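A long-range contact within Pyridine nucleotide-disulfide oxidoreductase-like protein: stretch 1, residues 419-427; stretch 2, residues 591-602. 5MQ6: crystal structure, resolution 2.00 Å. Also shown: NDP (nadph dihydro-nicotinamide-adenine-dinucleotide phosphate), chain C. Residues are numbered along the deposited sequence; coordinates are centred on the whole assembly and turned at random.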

# COMPACT_ATOMS: atom_id res chain seq x y z
N TRP A 419 -16.73 10.82 -11.15
CA TRP A 419 -16.47 11.38 -12.46
C TRP A 419 -14.98 11.60 -12.67
O TRP A 419 -14.50 12.72 -12.77
N TYR A 420 -14.27 10.52 -12.77
CA TYR A 420 -12.86 10.55 -13.09
C TYR A 420 -12.51 9.22 -13.73
O TYR A 420 -13.19 8.24 -13.46
N PRO A 421 -11.42 9.15 -14.51
CA PRO A 421 -11.00 7.86 -15.05
C PRO A 421 -10.70 6.81 -13.95
O PRO A 421 -10.24 7.16 -12.87
N THR A 422 -11.00 5.56 -14.24
CA THR A 422 -10.82 4.45 -13.33
C THR A 422 -9.40 4.46 -12.71
O THR A 422 -9.23 4.17 -11.55
N TRP A 423 -8.38 4.75 -13.53
CA TRP A 423 -7.03 4.78 -13.02
C TRP A 423 -6.64 5.86 -11.96
O TRP A 423 -5.56 5.75 -11.42
N CYS A 424 -7.47 6.88 -11.67
CA CYS A 424 -7.09 7.98 -10.78
C CYS A 424 -7.20 7.69 -9.28
O CYS A 424 -6.67 8.44 -8.48
N LYS A 425 -7.92 6.64 -8.90
CA LYS A 425 -8.06 6.19 -7.54
C LYS A 425 -8.09 4.71 -7.53
O LYS A 425 -8.40 4.07 -8.56
N ARG A 426 -7.89 4.15 -6.35
CA ARG A 426 -8.01 2.69 -6.24
C ARG A 426 -9.49 2.27 -6.47
O ARG A 426 -10.41 2.88 -5.95
N PRO A 427 -9.71 1.32 -7.36
CA PRO A 427 -11.12 0.89 -7.47
C PRO A 427 -11.53 0.12 -6.20
O PRO A 427 -10.65 -0.44 -5.51
N ALA A 591 1.93 10.50 -18.31
CA ALA A 591 1.04 11.64 -18.62
C ALA A 591 -0.42 11.32 -18.38
O ALA A 591 -1.23 12.23 -18.13
N SER A 592 -0.75 10.02 -18.45
CA SER A 592 -2.04 9.54 -18.00
C SER A 592 -2.51 10.13 -16.68
O SER A 592 -3.68 10.24 -16.44
N VAL A 593 -1.61 10.52 -15.81
CA VAL A 593 -1.97 10.95 -14.49
C VAL A 593 -2.31 12.47 -14.44
O VAL A 593 -2.92 12.93 -13.51
N THR A 594 -1.97 13.21 -15.49
CA THR A 594 -2.25 14.64 -15.56
C THR A 594 -3.63 15.05 -15.27
O THR A 594 -3.83 16.00 -14.54
N GLY A 595 -4.58 14.37 -15.88
CA GLY A 595 -5.96 14.77 -15.76
C GLY A 595 -6.63 14.27 -14.50
O GLY A 595 -7.79 14.56 -14.30
N CYS A 596 -5.92 13.54 -13.64
CA CYS A 596 -6.54 13.01 -12.43
C CYS A 596 -7.02 14.03 -11.39
O CYS A 596 -6.27 14.94 -11.04
N THR A 597 -8.26 13.84 -10.89
CA THR A 597 -8.67 14.37 -9.59
C THR A 597 -7.57 14.03 -8.61
O THR A 597 -7.04 12.88 -8.66
N PRO A 598 -7.30 14.96 -7.66
CA PRO A 598 -6.28 14.73 -6.62
C PRO A 598 -6.59 13.46 -5.82
O PRO A 598 -7.74 13.02 -5.72
N GLY A 599 -5.52 12.86 -5.31
CA GLY A 599 -5.60 11.62 -4.55
C GLY A 599 -4.18 11.22 -4.27
O GLY A 599 -3.24 11.90 -4.74
N TYR A 600 -3.97 10.13 -3.53
CA TYR A 600 -2.59 9.74 -3.24
C TYR A 600 -1.70 9.47 -4.53
O TYR A 600 -0.46 9.71 -4.48
N ILE A 601 -2.34 9.08 -5.67
CA ILE A 601 -1.58 8.79 -6.94
C ILE A 601 -1.08 10.08 -7.73
O ILE A 601 -0.19 10.00 -8.58
N THR A 602 -1.64 11.25 -7.44
CA THR A 602 -1.06 12.53 -7.88
C THR A 602 -0.38 13.29 -6.72
O THR A 602 0.09 14.42 -6.93

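Stretch 2 opens within a 3-10 segment that begins earlier in the chain; Ala591 is out of reach of stretch 1 but braces its own chain: its O accepts both Thr594 N at 2.9 Å and Thr594 OG1 at 2.7 Å. The first real contact comes at Ser592. Its CA-to-CB bond points toward stretch 1 and chi1 is p (69°), yet the bond is made by its backbone: Trp423 NE1 donates to Ser592 O at 2.9 Å, with an N-H...acceptor angle of 141°. Ser592 O lies at the edge of the indole, near its plane, as expected when the ring N-H is the donor. Trp423 starts out sideways, and its chi1 of 71° (p) and chi2 of 77° bring the end of the side chain nearer.

Val593, with chi1 between wells at 137°, stays 4.8 Å or more from stretch 1 with its side chain. It begins a type I turn that ends at Cys596, closed by Cys596 N donating to Val593 O at 3.1 Å. The turn delivers Cys596 to the covalent link. Cys424 and Cys596 both leave their backbones sideways with chi1 m (-67° and -74°), and Cys424 SG to Cys596 SG is 2.1 Å with chi3 of -80°, a disulfide; their CA atoms are 5.3 Å apart. The same sulfur also packs against Trp423: Cys596 SG is 3.7 Å from Trp423 CD1 and 4.4 Å from the centroid of the five-membered ring, 62° off its normal, so the approach is oblique.

Thr597 follows, directed toward stretch 1 with chi1 at 20°, between wells. Thr597 OG1 lies 3.5 Å from Tyr420 CB and 4.1 Å from Cys424 CB, and the model gives this buried hydroxyl no polar partner. Tyr420 itself points toward stretch 2 with chi1 p (44°), while its OH is satisfied elsewhere in the structure.

At Pro598 the CA-to-CB bond points away and the carbonyl does the work: Lys425 NZ donates to Pro598 O at 2.9 Å. Lys425 leaves its backbone pointing away, but chi angles of m, m, t, t carry its end back to stretch 2. There the ammonium also donates to NDP O3X at 2.8 Å, an oxygen of the cofactor's 2'-phosphate, and to a water at 3.2 Å from Lys425 NZ. That water accepts from Tyr600 N at 2.9 Å as well, bridging the stretches. Gly599 leaves room for this arrangement: Lys425 NZ is 3.5 Å from Gly599 CA, and an ideal CB would come within 2.8 Å of Lys425 NZ, a clash.

Tyr600 departs sideways with chi1 p (62°), and its end comes nearer, placing Tyr600 OH 3.6 Å from Arg426 CB. The hydroxyl shares a hydrogen bond with the cofactor, Tyr600 OH to NDP O3D at 2.6 Å. Ile601 points toward stretch 1 with chi2 m (-65°); Ile601 CD1 reaches 3.3 Å from Cys424 O, a non-bonded contact. Gly599, Tyr600 and Ile601 are poorly ordered, so the positions of their atoms deserve caution.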

# COMPACT_ATOMS: atom_id res chain seq x y z
CB TRP A 419 -17.17 12.72 -12.59
CG TRP A 419 -18.61 12.59 -12.52
CD1 TRP A 419 -19.37 12.77 -11.41
CD2 TRP A 419 -19.51 12.20 -13.57
NE1 TRP A 419 -20.69 12.53 -11.68
CE2 TRP A 419 -20.82 12.16 -13.00
CE3 TRP A 419 -19.35 11.91 -14.92
CZ2 TRP A 419 -21.98 11.89 -13.76
CZ3 TRP A 419 -20.52 11.61 -15.68
CH2 TRP A 419 -21.81 11.60 -15.10
CB TYR A 420 -11.98 10.73 -11.84
CG TYR A 420 -12.35 9.90 -10.66
CD1 TYR A 420 -12.00 8.55 -10.55
CD2 TYR A 420 -13.05 10.46 -9.61
CE1 TYR A 420 -12.33 7.79 -9.42
CE2 TYR A 420 -13.37 9.74 -8.49
CZ TYR A 420 -13.02 8.42 -8.42
OH TYR A 420 -13.43 7.76 -7.36
CB PRO A 421 -9.71 8.19 -15.77
CG PRO A 421 -9.74 9.66 -16.01
CD PRO A 421 -10.55 10.25 -14.91
CB THR A 422 -11.03 3.09 -14.06
OG1 THR A 422 -12.31 3.05 -14.78
CG2 THR A 422 -11.01 1.96 -13.06
CB TRP A 423 -6.07 4.79 -14.19
CG TRP A 423 -6.02 6.09 -14.97
CD1 TRP A 423 -5.39 7.24 -14.60
CD2 TRP A 423 -6.63 6.35 -16.24
NE1 TRP A 423 -5.53 8.17 -15.58
CE2 TRP A 423 -6.28 7.67 -16.60
CE3 TRP A 423 -7.38 5.58 -17.14
CZ2 TRP A 423 -6.69 8.27 -17.79
CZ3 TRP A 423 -7.81 6.17 -18.35
CH2 TRP A 423 -7.44 7.51 -18.67
CB CYS A 424 -7.95 9.22 -11.06
SG CYS A 424 -7.66 9.98 -12.66
CB LYS A 425 -9.40 6.61 -6.91
CG LYS A 425 -9.74 8.07 -6.95
CD LYS A 425 -8.89 8.93 -6.02
CE LYS A 425 -9.63 10.19 -5.51
NZ LYS A 425 -8.94 10.77 -4.33
CB ARG A 426 -7.42 2.05 -4.96
CG ARG A 426 -7.04 0.59 -5.28
CD ARG A 426 -6.30 -0.09 -4.18
NE ARG A 426 -6.34 -1.55 -4.14
CZ ARG A 426 -5.35 -2.35 -4.57
NH1 ARG A 426 -4.27 -1.90 -5.21
NH2 ARG A 426 -5.43 -3.66 -4.41
CB PRO A 427 -11.10 -0.06 -8.69
CG PRO A 427 -9.66 -0.29 -9.02
CD PRO A 427 -8.88 0.85 -8.47
CB ALA A 591 1.21 12.05 -20.06
CB SER A 592 -2.03 8.03 -17.87
OG SER A 592 -1.20 7.62 -16.79
CB VAL A 593 -0.86 10.45 -13.57
CG1 VAL A 593 -0.39 11.44 -12.55
CG2 VAL A 593 -1.31 9.13 -12.96
CB THR A 594 -2.04 15.10 -16.99
OG1 THR A 594 -0.71 14.75 -17.33
CG2 THR A 594 -2.23 16.60 -17.12
CB CYS A 596 -5.60 11.97 -11.77
SG CYS A 596 -5.61 10.44 -12.75
CB THR A 597 -9.82 13.63 -8.86
OG1 THR A 597 -9.98 12.31 -9.37
CG2 THR A 597 -11.01 14.40 -8.85
CB PRO A 598 -6.31 16.01 -5.76
CG PRO A 598 -7.50 16.80 -6.19
CD PRO A 598 -8.09 16.21 -7.43
CB TYR A 600 -2.49 8.66 -2.13
CG TYR A 600 -3.14 7.32 -2.37
CD1 TYR A 600 -2.61 6.43 -3.32
CD2 TYR A 600 -4.24 6.90 -1.61
CE1 TYR A 600 -3.17 5.18 -3.54
CE2 TYR A 600 -4.81 5.64 -1.82
CZ TYR A 600 -4.26 4.80 -2.79
OH TYR A 600 -4.75 3.56 -3.00
CB ILE A 601 -2.20 7.62 -7.85
CG1 ILE A 601 -2.53 8.04 -9.30
CG2 ILE A 601 -3.36 6.84 -7.19
CD1 ILE A 601 -3.60 9.08 -9.45
CB THR A 602 -2.09 13.48 -8.59
OG1 THR A 602 -3.12 13.93 -7.67
CG2 THR A 602 -2.71 12.79 -9.79
PA NDP C . -8.06 6.74 1.35
O1A NDP C . -6.85 7.72 1.44
O2A NDP C . -8.32 5.86 0.15
O5B NDP C . -9.37 7.59 1.73
C5B NDP C . -9.34 8.68 2.64
C4B NDP C . -10.70 9.33 2.45
O4B NDP C . -10.81 10.49 3.31
C3B NDP C . -10.91 9.78 1.00
O3B NDP C . -12.20 9.33 0.55
C2B NDP C . -10.75 11.27 1.15
O2B NDP C . -11.40 12.05 0.10
C1B NDP C . -11.32 11.53 2.53
N9A NDP C . -10.90 12.84 3.03
C8A NDP C . -9.63 13.35 3.12
N7A NDP C . -9.65 14.61 3.60
C5A NDP C . -10.97 14.87 3.79
C6A NDP C . -11.71 16.04 4.25
N6A NDP C . -11.02 17.12 4.58
N1A NDP C . -13.06 15.94 4.31
C2A NDP C . -13.76 14.82 3.95
N3A NDP C . -13.17 13.71 3.50
C4A NDP C . -11.79 13.72 3.41
O3 NDP C . -8.02 5.71 2.57
PN NDP C . -8.70 4.23 2.78
O1N NDP C . -8.29 3.82 4.23
O2N NDP C . -10.18 4.25 2.47
O5D NDP C . -7.97 3.27 1.70
C5D NDP C . -6.50 3.27 1.66
C4D NDP C . -5.98 2.09 0.86
O4D NDP C . -6.21 0.85 1.57
C3D NDP C . -6.82 1.89 -0.39
O3D NDP C . -6.72 2.94 -1.43
C2D NDP C . -6.54 0.41 -0.74
O2D NDP C . -5.22 0.26 -1.36
C1D NDP C . -6.68 -0.22 0.65
P2B NDP C . -10.56 12.44 -1.23
O1X NDP C . -9.21 12.94 -0.70
O2X NDP C . -11.27 13.60 -1.91
O3X NDP C . -10.58 11.21 -2.15
O HOH W 1 -6.64 9.33 -2.70